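Local coordinates for peptidoglycan-N-acetylmuramic acid deacetylase PdaA (Bacillus subtilis, PDB 1NY1), which removes the acetyl group from N-acetylmuramic acid in peptidoglycan, leading to the muramic delta-lactam of the spore cortex, and is required for germination, at residues A167-D170 with W171-N174; K180-Y183 with D184-K188; T77-F80 with V81-P85; N55-T58 with P59-L62; D211-T214 with D215-Q219. All coordinates share one frame; numbering follows the deposited sequence.

How the contacts relate
The five contacts are local and spread along one NodB homology fold. Contacts 2, 3 and 5 are helical i to i+4 pairings, contact 4 starts a helix and contact 1 is a loop turn. All are partly buried: Phe168, Asp170, Ala182, Met186, Phe80, Val81, Thr58, Ile213 and Leu216 are buried, while exposed lysines edge contacts 1, 2, 3 and 5. Contacts 2 and 5 touch, apolar side chains facing neighbouring elements and a Tyr183-Asp215 hydrogen bond also joining the two helices. Contact 1 packs Phe168 against contact 2, reaches contact 4 through Ile173 and holds Asp170, beside the proposed proton donor His199. Contact 3 places Thr77 beside the metal-binding histidines, whereas contacts 2 and 5 are mainly structural packing.

Contact 1 (A167-D170 with W171-N174)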
# COMPACT_ATOMS: atom_id res chain seq x y z
N ALA A 167 -9.95 -0.71 -2.04
CA ALA A 167 -9.27 -0.96 -3.31
C ALA A 167 -10.34 -1.14 -4.37
O ALA A 167 -11.46 -1.53 -4.08
CB ALA A 167 -8.41 -2.22 -3.21
N PHE A 168 -9.99 -0.83 -5.61
CA PHE A 168 -10.92 -0.98 -6.71
C PHE A 168 -10.13 -1.26 -7.97
O PHE A 168 -8.90 -1.30 -7.95
CB PHE A 168 -11.80 0.26 -6.87
CG PHE A 168 -11.05 1.55 -6.80
CD1 PHE A 168 -10.68 2.10 -5.58
CD2 PHE A 168 -10.73 2.24 -7.97
CE1 PHE A 168 -9.99 3.31 -5.52
CE2 PHE A 168 -10.04 3.45 -7.92
CZ PHE A 168 -9.67 3.99 -6.69
N VAL A 169 -10.84 -1.46 -9.08
CA VAL A 169 -10.16 -1.78 -10.32
C VAL A 169 -9.61 -0.55 -11.03
O VAL A 169 -10.27 0.03 -11.89
CB VAL A 169 -11.09 -2.54 -11.28
CG1 VAL A 169 -10.31 -2.94 -12.53
CG2 VAL A 169 -11.65 -3.77 -10.58
N ASP A 170 -8.40 -0.17 -10.66
CA ASP A 170 -7.74 0.97 -11.27
C ASP A 170 -6.38 0.51 -11.80
O ASP A 170 -5.46 1.31 -11.96
CB ASP A 170 -7.56 2.10 -10.24
CG ASP A 170 -6.59 1.73 -9.12
OD1 ASP A 170 -6.46 0.53 -8.82
OD2 ASP A 170 -5.97 2.65 -8.54
N TRP A 171 -6.29 -0.78 -12.10
CA TRP A 171 -5.06 -1.40 -12.59
C TRP A 171 -5.21 -2.08 -13.95
O TRP A 171 -4.24 -2.62 -14.49
CB TRP A 171 -4.57 -2.43 -11.58
CG TRP A 171 -5.66 -3.34 -11.10
CD1 TRP A 171 -6.45 -3.16 -10.00
CD2 TRP A 171 -6.09 -4.56 -11.72
NE1 TRP A 171 -7.34 -4.20 -9.89
CE2 TRP A 171 -7.14 -5.07 -10.93
CE3 TRP A 171 -5.69 -5.27 -12.86
CZ2 TRP A 171 -7.80 -6.27 -11.24
CZ3 TRP A 171 -6.35 -6.46 -13.17
CH2 TRP A 171 -7.39 -6.94 -12.36
N LYS A 172 -6.43 -2.09 -14.49
CA LYS A 172 -6.69 -2.72 -15.78
C LYS A 172 -6.45 -1.75 -16.93
O LYS A 172 -7.31 -0.93 -17.25
CB LYS A 172 -8.13 -3.23 -15.84
CG LYS A 172 -8.36 -4.54 -15.12
CD LYS A 172 -9.74 -5.08 -15.44
CE LYS A 172 -9.95 -6.42 -14.75
NZ LYS A 172 -11.34 -6.93 -14.94
N ILE A 173 -5.30 -1.87 -17.57
CA ILE A 173 -4.96 -0.98 -18.68
C ILE A 173 -5.85 -1.15 -19.90
O ILE A 173 -6.06 -0.19 -20.64
CB ILE A 173 -3.48 -1.18 -19.10
CG1 ILE A 173 -2.57 -1.02 -17.89
CG2 ILE A 173 -3.09 -0.13 -20.14
CD1 ILE A 173 -2.66 0.35 -17.24
N ASN A 174 -6.38 -2.35 -20.11
CA ASN A 174 -7.23 -2.58 -21.27
C ASN A 174 -8.63 -2.01 -21.10
O ASN A 174 -9.44 -2.04 -22.02
CB ASN A 174 -7.31 -4.09 -21.57
CG ASN A 174 -8.22 -4.83 -20.62
OD1 ASN A 174 -8.27 -4.52 -19.43
ND2 ASN A 174 -8.93 -5.82 -21.13
O HOH W 1 -8.99 -4.75 -7.61
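Trp171 folds back over Val169, and its side chain can be followed outward atom by atom. Trp171 CB lies 3.5 Å from Asp170 C. From there CG is directed into the space between its own backbone N and carbonyl carbon (chi1 47°), which swings the indole back over the preceding residues. CD1 approaches the backbone N of Asp170 at 3.6 Å. Next along the ring, NE1 passes 3.7 Å from Val169 CA and donates to water 1, which lies in the ring plane at 2.9 Å from NE1. The same water makes a weak bond to the carbonyl O of Phe168, joining the indole to the chain three residues back. Further round, CE2 is 4.1 Å from Val169 CG1, a methyl over one face of the indole. Lys172 CG, 3.6 Å from Val169 CG1, lies over the same face, both of them toward its rim.

The backbone beneath is an inverse gamma turn centred on Val169, with a weak bond of 3.0 Å from Asp170 N to Phe168 O. Asp170 OD2 is held by the backbone N of His199, the probable proton donor, whose ring also meets the indole. The nearest side-chain atoms of Asp170 and His199 are about 3 Å apart, consistent with an inferred role in raising the histidine's pKa. Phe168 turns the other way, packing on Ala182 and Met186 of helix 179-188 and on Leu198 of strand 194-198.

Contact 2 (K180-Y183 with D184-K188); sequences KYAY and DHMIK
Ile187 lies against the ring of Tyr183 one helical turn away, on the closely packed side of the contact. Its CG1 sits over the ring face, 3.8 Å from the centroid and 19° off the normal, a CH-pi contact whose nearest ring atom is CZ at 3.6 Å. Tyr183 is placed for this by a CG anti to the backbone N (chi1 169°), which lays the ring along the helix toward the following turn. Beside this pair, Ala182 CB meets the CE methyl of Met186, a selenomethionine in the crystal, at 4.2 Å. Both pairs are i to i+4 partners on helix 179-188, an outer helix of the NodB-type beta/alpha barrel, and they face helix 205-219, where Tyr183 OH bonds to Asp215 OD2 and Ile187 packs on Leu216. Without the phenol, as with an alanine here, Asp215 would probably lose its hydroxyl partner and Ile187 CG1 the ring it rests on.

On the solvent side, the exposed Lys180 makes polar interactions instead. Its NZ reaches the syn lone pair of Asp184 OD2 in a salt bridge of 3.0 Å, the long chain bending at its last torsion to do so. Water 2 donates to the other oxygen, Asp184 OD1, at 2.7 Å and accepts a weak bond from Lys180 NZ, so both carboxylate oxygens have partners. Between these sides, His185 turns an edge to the Tyr181 face in a T-shaped pair with planes at 73°, while ND1 makes a weak bond of 3.3 Å to Tyr181 O.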
# COMPACT_ATOMS: atom_id res chain seq x y z
N LYS A 180 -14.10 9.86 -12.95
CA LYS A 180 -15.29 9.64 -12.15
C LYS A 180 -15.35 8.26 -11.51
O LYS A 180 -15.70 8.14 -10.34
CB LYS A 180 -16.54 9.89 -13.00
CG LYS A 180 -17.86 9.69 -12.26
CD LYS A 180 -19.04 9.99 -13.17
CE LYS A 180 -20.34 9.49 -12.59
NZ LYS A 180 -20.60 10.04 -11.23
N TYR A 181 -14.99 7.22 -12.25
CA TYR A 181 -15.03 5.86 -11.71
C TYR A 181 -14.18 5.73 -10.44
O TYR A 181 -14.65 5.22 -9.42
CB TYR A 181 -14.53 4.85 -12.74
CG TYR A 181 -14.68 3.42 -12.28
CD1 TYR A 181 -15.92 2.77 -12.34
CD2 TYR A 181 -13.59 2.71 -11.76
CE1 TYR A 181 -16.07 1.46 -11.89
CE2 TYR A 181 -13.74 1.40 -11.31
CZ TYR A 181 -14.98 0.78 -11.38
OH TYR A 181 -15.15 -0.51 -10.93
N ALA A 182 -12.94 6.20 -10.51
CA ALA A 182 -12.01 6.12 -9.39
C ALA A 182 -12.43 7.04 -8.24
O ALA A 182 -12.40 6.64 -7.08
CB ALA A 182 -10.60 6.50 -9.85
N TYR A 183 -12.79 8.27 -8.59
CA TYR A 183 -13.21 9.24 -7.60
C TYR A 183 -14.41 8.70 -6.81
O TYR A 183 -14.39 8.70 -5.58
CB TYR A 183 -13.57 10.56 -8.28
CG TYR A 183 -14.27 11.55 -7.38
CD1 TYR A 183 -15.66 11.57 -7.30
CD2 TYR A 183 -13.54 12.43 -6.59
CE1 TYR A 183 -16.32 12.46 -6.45
CE2 TYR A 183 -14.19 13.32 -5.73
CZ TYR A 183 -15.57 13.33 -5.67
OH TYR A 183 -16.21 14.21 -4.82
N ASP A 184 -15.44 8.24 -7.51
CA ASP A 184 -16.62 7.72 -6.84
C ASP A 184 -16.31 6.60 -5.85
O ASP A 184 -16.92 6.52 -4.79
CB ASP A 184 -17.66 7.25 -7.85
CG ASP A 184 -18.38 8.40 -8.53
OD1 ASP A 184 -18.33 9.52 -7.99
OD2 ASP A 184 -19.02 8.17 -9.58
N HIS A 185 -15.36 5.74 -6.20
CA HIS A 185 -14.99 4.65 -5.30
C HIS A 185 -14.27 5.14 -4.05
O HIS A 185 -14.53 4.65 -2.96
CB HIS A 185 -14.12 3.62 -6.03
CG HIS A 185 -14.91 2.49 -6.61
ND1 HIS A 185 -14.94 2.22 -7.96
CD2 HIS A 185 -15.71 1.57 -6.03
CE1 HIS A 185 -15.74 1.19 -8.18
NE2 HIS A 185 -16.21 0.77 -7.02
N MSE A 186 -13.37 6.10 -4.21
CA MSE A 186 -12.62 6.62 -3.08
C MSE A 186 -13.51 7.37 -2.10
O MSE A 186 -13.24 7.39 -0.90
CB MSE A 186 -11.49 7.52 -3.56
CG MSE A 186 -10.39 6.75 -4.26
SE MSE A 186 -8.85 7.83 -4.66
CE MSE A 186 -9.33 8.48 -6.40
N ILE A 187 -14.58 7.97 -2.61
CA ILE A 187 -15.51 8.70 -1.76
C ILE A 187 -16.49 7.73 -1.10
O ILE A 187 -16.70 7.78 0.11
CB ILE A 187 -16.31 9.73 -2.59
CG1 ILE A 187 -15.36 10.79 -3.17
CG2 ILE A 187 -17.41 10.36 -1.73
CD1 ILE A 187 -14.60 11.61 -2.13
N LYS A 188 -17.07 6.83 -1.89
CA LYS A 188 -18.04 5.87 -1.37
C LYS A 188 -17.47 4.87 -0.37
O LYS A 188 -18.12 4.56 0.62
CB LYS A 188 -18.71 5.13 -2.53
CG LYS A 188 -19.79 4.13 -2.09
CD LYS A 188 -20.82 3.89 -3.19
CE LYS A 188 -20.18 3.33 -4.45
NZ LYS A 188 -21.11 3.33 -5.61
O HOH W 2 -18.62 11.96 -9.22

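Contact 3 (T77-F80 with V81-P85); sequences TGHF and VKDQP
Asp83 CB rests over one face of the His79 imidazole, a CH-pi contact with the ring centroid 4.1 Å away. Both residues carry CG anti to the backbone N, so their side chains run side by side and the carboxylate lies nearly parallel to the ring, the planes 10° apart. One residue on, Gln84 CB sits above the face of the Phe80 ring, toward its rim.

The backbone acceptors are used in order. Thr77 O takes Val81 N and Gly78 O takes Lys82 N at 3.0 Å, both donors nearly in line with their carbonyls. His79 O receives Asp83 N at 2.8 Å and Phe80 O receives Gln84 N at 2.7 Å, these two from tilted positions. At the start of helix 78-83 the N-cap Thr77 supplies OG1 to Phe80 N, a weak capping bond of 3.3 Å. Thr77 also lies beside His101 and His105, the histidines that bind a divalent metal cation in this enzyme.

Asp83 OD2 has two donors. Gln84 NE2 approaches from above the carboxylate plane at 3.0 Å, while water 3 donates at 2.6 Å. That water is the polar link to His79 NE2, weakly held on the histidine side. His79 NE2 and Asp83 OD2, 4.2 Å apart, are not in direct contact; if the imidazole is protonated, the carboxylate would probably still favour it through space.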
# COMPACT_ATOMS: atom_id res chain seq x y z
N THR A 77 8.24 -2.76 -6.70
CA THR A 77 8.84 -4.03 -7.08
C THR A 77 10.23 -3.75 -7.63
O THR A 77 10.57 -2.61 -7.92
CB THR A 77 8.03 -4.74 -8.20
OG1 THR A 77 8.09 -3.96 -9.40
CG2 THR A 77 6.59 -4.94 -7.78
N GLY A 78 11.03 -4.81 -7.78
CA GLY A 78 12.36 -4.64 -8.31
C GLY A 78 12.35 -3.94 -9.66
O GLY A 78 13.13 -3.03 -9.91
N HIS A 79 11.44 -4.36 -10.54
CA HIS A 79 11.35 -3.76 -11.86
C HIS A 79 11.09 -2.26 -11.82
O HIS A 79 11.72 -1.50 -12.55
CB HIS A 79 10.25 -4.42 -12.69
CG HIS A 79 10.00 -3.73 -13.99
ND1 HIS A 79 10.90 -3.76 -15.04
CD2 HIS A 79 8.99 -2.92 -14.39
CE1 HIS A 79 10.45 -3.00 -16.02
NE2 HIS A 79 9.29 -2.48 -15.66
N PHE A 80 10.14 -1.85 -10.99
CA PHE A 80 9.81 -0.44 -10.89
C PHE A 80 11.02 0.38 -10.46
O PHE A 80 11.31 1.43 -11.04
CB PHE A 80 8.68 -0.22 -9.88
CG PHE A 80 8.18 1.19 -9.85
CD1 PHE A 80 7.29 1.65 -10.82
CD2 PHE A 80 8.63 2.08 -8.88
CE1 PHE A 80 6.88 2.98 -10.83
CE2 PHE A 80 8.22 3.41 -8.88
CZ PHE A 80 7.34 3.86 -9.86
N VAL A 81 11.72 -0.10 -9.44
CA VAL A 81 12.90 0.59 -8.93
C VAL A 81 13.98 0.71 -10.01
O VAL A 81 14.54 1.78 -10.22
CB VAL A 81 13.47 -0.14 -7.69
CG1 VAL A 81 14.77 0.53 -7.25
CG2 VAL A 81 12.46 -0.10 -6.55
N LYS A 82 14.26 -0.40 -10.69
CA LYS A 82 15.27 -0.41 -11.73
C LYS A 82 14.86 0.43 -12.95
O LYS A 82 15.69 1.07 -13.59
CB LYS A 82 15.54 -1.85 -12.18
CG LYS A 82 15.94 -2.80 -11.05
CD LYS A 82 17.42 -2.75 -10.73
CE LYS A 82 18.25 -3.43 -11.82
NZ LYS A 82 19.71 -3.38 -11.52
N ASP A 83 13.57 0.43 -13.27
CA ASP A 83 13.08 1.17 -14.43
C ASP A 83 12.83 2.66 -14.18
O ASP A 83 12.97 3.48 -15.09
CB ASP A 83 11.80 0.51 -14.96
CG ASP A 83 11.34 1.11 -16.26
OD1 ASP A 83 12.12 1.09 -17.24
OD2 ASP A 83 10.19 1.61 -16.32
N GLN A 84 12.48 3.01 -12.94
CA GLN A 84 12.17 4.40 -12.60
C GLN A 84 12.95 5.00 -11.43
O GLN A 84 12.36 5.50 -10.47
CB GLN A 84 10.67 4.51 -12.30
CG GLN A 84 9.78 4.12 -13.47
CD GLN A 84 9.89 5.09 -14.62
OE1 GLN A 84 9.97 6.30 -14.42
NE2 GLN A 84 9.87 4.56 -15.84
N PRO A 85 14.29 4.99 -11.51
CA PRO A 85 15.16 5.54 -10.45
C PRO A 85 14.81 6.96 -10.02
O PRO A 85 14.79 7.27 -8.83
CB PRO A 85 16.55 5.47 -11.08
CG PRO A 85 16.44 4.35 -12.08
CD PRO A 85 15.08 4.57 -12.68
O HOH W 3 7.85 0.57 -15.93

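Contact 4 (N55-T58 with P59-L62); sequences NGYT and PKVL
Tyr57 meets Lys60 because its CG lies anti to the carbonyl carbon (chi1 -53°) while the lysine chain bends at chi3 (-65°), bringing the two side chains together side by side and pointing the same way. They flank the first turn of helix 58-67, which follows strand 44-51 in the NodB homology fold. Lys60 CE comes to the edge of the phenol ring, 3.8 Å from Tyr57 CD1, and its NZ goes on to a salt bridge with Glu207.

Two backbone bonds begin the helical ladder. Val61 N donates to Tyr57 O at 3.1 Å, in the carbonyl plane, and Leu62 N donates to Thr58 O at 2.9 Å. Pro59, in the first turn, has no N-H to offer, and its ring packs on Leu87 and Glu54. Thr58 OG1 is hydrogen-bonded to Glu54 and Thr200, while its methyl CG2 lies 4.3 Å from Leu62 CD1.

Upstream, Gly56 adopts a positive phi of 96°, where a side chain would collide with the carbonyl O of Asn55. This bend presents Gly56 O to water 4, which donates to it at 2.9 Å and accepts from Lys60 N at 3.0 Å.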
# COMPACT_ATOMS: atom_id res chain seq x y z
N ASN A 55 3.28 3.99 -16.19
CA ASN A 55 2.49 4.23 -17.39
C ASN A 55 2.33 5.74 -17.64
O ASN A 55 1.44 6.16 -18.38
CB ASN A 55 1.13 3.55 -17.29
CG ASN A 55 0.41 3.49 -18.63
OD1 ASN A 55 1.04 3.31 -19.68
ND2 ASN A 55 -0.91 3.61 -18.61
N GLY A 56 3.19 6.53 -17.01
CA GLY A 56 3.19 7.97 -17.22
C GLY A 56 2.45 8.92 -16.30
O GLY A 56 2.44 10.12 -16.56
N TYR A 57 1.86 8.42 -15.22
CA TYR A 57 1.11 9.27 -14.32
C TYR A 57 1.67 9.45 -12.91
O TYR A 57 1.17 10.28 -12.15
CB TYR A 57 -0.34 8.75 -14.20
CG TYR A 57 -1.04 8.58 -15.54
CD1 TYR A 57 -1.31 9.67 -16.35
CD2 TYR A 57 -1.40 7.31 -15.99
CE1 TYR A 57 -1.94 9.52 -17.59
CE2 TYR A 57 -2.02 7.14 -17.24
CZ TYR A 57 -2.29 8.25 -18.03
OH TYR A 57 -2.87 8.10 -19.27
N THR A 58 2.69 8.69 -12.54
CA THR A 58 3.22 8.82 -11.18
C THR A 58 3.74 10.22 -10.85
O THR A 58 3.60 10.67 -9.72
CB THR A 58 4.28 7.74 -10.90
OG1 THR A 58 3.69 6.45 -11.12
CG2 THR A 58 4.74 7.82 -9.45
N PRO A 59 4.34 10.92 -11.83
CA PRO A 59 4.83 12.27 -11.53
C PRO A 59 3.66 13.15 -11.10
O PRO A 59 3.79 13.94 -10.16
CB PRO A 59 5.43 12.71 -12.86
CG PRO A 59 5.99 11.44 -13.40
CD PRO A 59 4.88 10.44 -13.12
N LYS A 60 2.52 13.03 -11.78
CA LYS A 60 1.36 13.83 -11.41
C LYS A 60 0.83 13.43 -10.04
O LYS A 60 0.40 14.29 -9.26
CB LYS A 60 0.25 13.72 -12.47
CG LYS A 60 0.53 14.52 -13.75
CD LYS A 60 -0.71 14.64 -14.64
CE LYS A 60 -1.16 13.28 -15.18
NZ LYS A 60 -2.46 13.35 -15.93
N VAL A 61 0.85 12.13 -9.73
CA VAL A 61 0.38 11.67 -8.43
C VAL A 61 1.24 12.29 -7.33
O VAL A 61 0.73 12.72 -6.30
CB VAL A 61 0.46 10.13 -8.32
CG1 VAL A 61 0.30 9.70 -6.86
CG2 VAL A 61 -0.63 9.50 -9.17
N LEU A 62 2.55 12.32 -7.56
CA LEU A 62 3.46 12.91 -6.58
C LEU A 62 3.18 14.41 -6.43
O LEU A 62 3.25 14.94 -5.33
CB LEU A 62 4.91 12.66 -7.00
CG LEU A 62 5.40 11.21 -6.79
CD1 LEU A 62 6.76 11.01 -7.44
CD2 LEU A 62 5.48 10.91 -5.29
O HOH W 4 2.47 12.46 -14.77

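Contact 5 (D211-T214 with D215-Q219)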
# COMPACT_ATOMS: atom_id res chain seq x y z
N ASP A 211 -9.13 15.28 -6.56
CA ASP A 211 -10.51 15.59 -6.18
C ASP A 211 -10.93 14.86 -4.90
O ASP A 211 -11.61 15.42 -4.05
CB ASP A 211 -11.49 15.22 -7.29
CG ASP A 211 -11.32 16.07 -8.54
OD1 ASP A 211 -10.50 17.01 -8.52
OD2 ASP A 211 -12.01 15.79 -9.54
N ALA A 212 -10.53 13.60 -4.79
CA ALA A 212 -10.87 12.79 -3.63
C ALA A 212 -10.29 13.37 -2.35
O ALA A 212 -10.98 13.46 -1.34
CB ALA A 212 -10.38 11.35 -3.83
N ILE A 213 -9.01 13.75 -2.38
CA ILE A 213 -8.40 14.31 -1.19
C ILE A 213 -9.09 15.63 -0.84
O ILE A 213 -9.45 15.87 0.31
CB ILE A 213 -6.89 14.57 -1.39
CG1 ILE A 213 -6.16 13.24 -1.55
CG2 ILE A 213 -6.32 15.32 -0.17
CD1 ILE A 213 -4.71 13.39 -1.93
N THR A 214 -9.27 16.48 -1.84
CA THR A 214 -9.93 17.76 -1.61
C THR A 214 -11.28 17.55 -0.92
O THR A 214 -11.52 18.10 0.16
CB THR A 214 -10.14 18.53 -2.92
OG1 THR A 214 -8.88 18.75 -3.56
CG2 THR A 214 -10.80 19.88 -2.65
N ASP A 215 -12.15 16.74 -1.51
CA ASP A 215 -13.47 16.50 -0.93
C ASP A 215 -13.47 15.73 0.38
O ASP A 215 -14.31 15.98 1.25
CB ASP A 215 -14.38 15.80 -1.94
CG ASP A 215 -14.70 16.69 -3.13
OD1 ASP A 215 -15.05 17.87 -2.92
OD2 ASP A 215 -14.62 16.20 -4.28
N LEU A 216 -12.54 14.79 0.55
CA LEU A 216 -12.47 14.03 1.79
C LEU A 216 -12.02 14.94 2.92
O LEU A 216 -12.50 14.83 4.05
CB LEU A 216 -11.54 12.82 1.63
CG LEU A 216 -12.17 11.66 0.86
CD1 LEU A 216 -11.12 10.62 0.48
CD2 LEU A 216 -13.25 11.02 1.73
N LYS A 217 -11.09 15.85 2.63
CA LYS A 217 -10.62 16.78 3.65
C LYS A 217 -11.78 17.67 4.08
O LYS A 217 -11.97 17.92 5.28
CB LYS A 217 -9.49 17.66 3.11
CG LYS A 217 -8.11 17.02 3.16
CD LYS A 217 -7.04 18.04 2.83
CE LYS A 217 -5.65 17.47 3.00
NZ LYS A 217 -4.59 18.50 2.72
N LYS A 218 -12.56 18.16 3.12
CA LYS A 218 -13.69 19.01 3.43
C LYS A 218 -14.68 18.30 4.35
O LYS A 218 -15.29 18.92 5.22
CB LYS A 218 -14.40 19.46 2.14
CG LYS A 218 -15.55 20.42 2.40
CD LYS A 218 -16.18 20.94 1.12
CE LYS A 218 -17.30 21.94 1.43
NZ LYS A 218 -17.93 22.48 0.20
N GLN A 219 -14.83 16.99 4.16
CA GLN A 219 -15.73 16.19 4.99
C GLN A 219 -15.22 16.07 6.42
O GLN A 219 -15.97 15.70 7.32
CB GLN A 219 -15.89 14.78 4.42
CG GLN A 219 -16.73 14.68 3.17
CD GLN A 219 -16.88 13.24 2.71
OE1 GLN A 219 -17.18 12.35 3.51
NE2 GLN A 219 -16.69 13.01 1.42
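Ile213 and Lys217 run side by side and point the same way, the branch methyl CG2 of the isoleucine lying 3.9 Å from Lys217 CE. Here the aliphatic part of the lysine chain packs on the isoleucine. The purely apolar pair is Ala212 CB with Leu216 CD1 at 4.4 Å, and the leucine CG also comes within 3.1 Å of Ala212 O.

The backbone supplies four successive i to i+4 hydrogen bonds. Asp215 N to Asp211 O measures 2.9 Å and is almost straight, with an N-H...O angle of 174°. Leu216 N to Ala212 O and Lys217 N to Ile213 O are both 2.8 Å, and Lys218 N donates to Thr214 O. Together they describe a regular stretch of helix 205-219, an amphipathic helix on the outside of the NodB beta/alpha barrel. Its apolar side, with Ile213 and Leu216, packs on Leu47 and Ile45 of strand 44-51 and on Phe223 of strand 222-224.

Polar groups form the third class. Asp215 sets CG beside its own backbone N (chi1 -67°), which brings OD2 back toward Asp211 O; these two acceptors are 3.1 Å apart, and the carboxylate is engaged by Tyr183. Asp211 is salt-bridged to Lys179. Lys217 extends its chain fully so that NZ reaches His68 O, and an alanine here would probably leave that carbonyl without its donor and uncover Ile213 CG2.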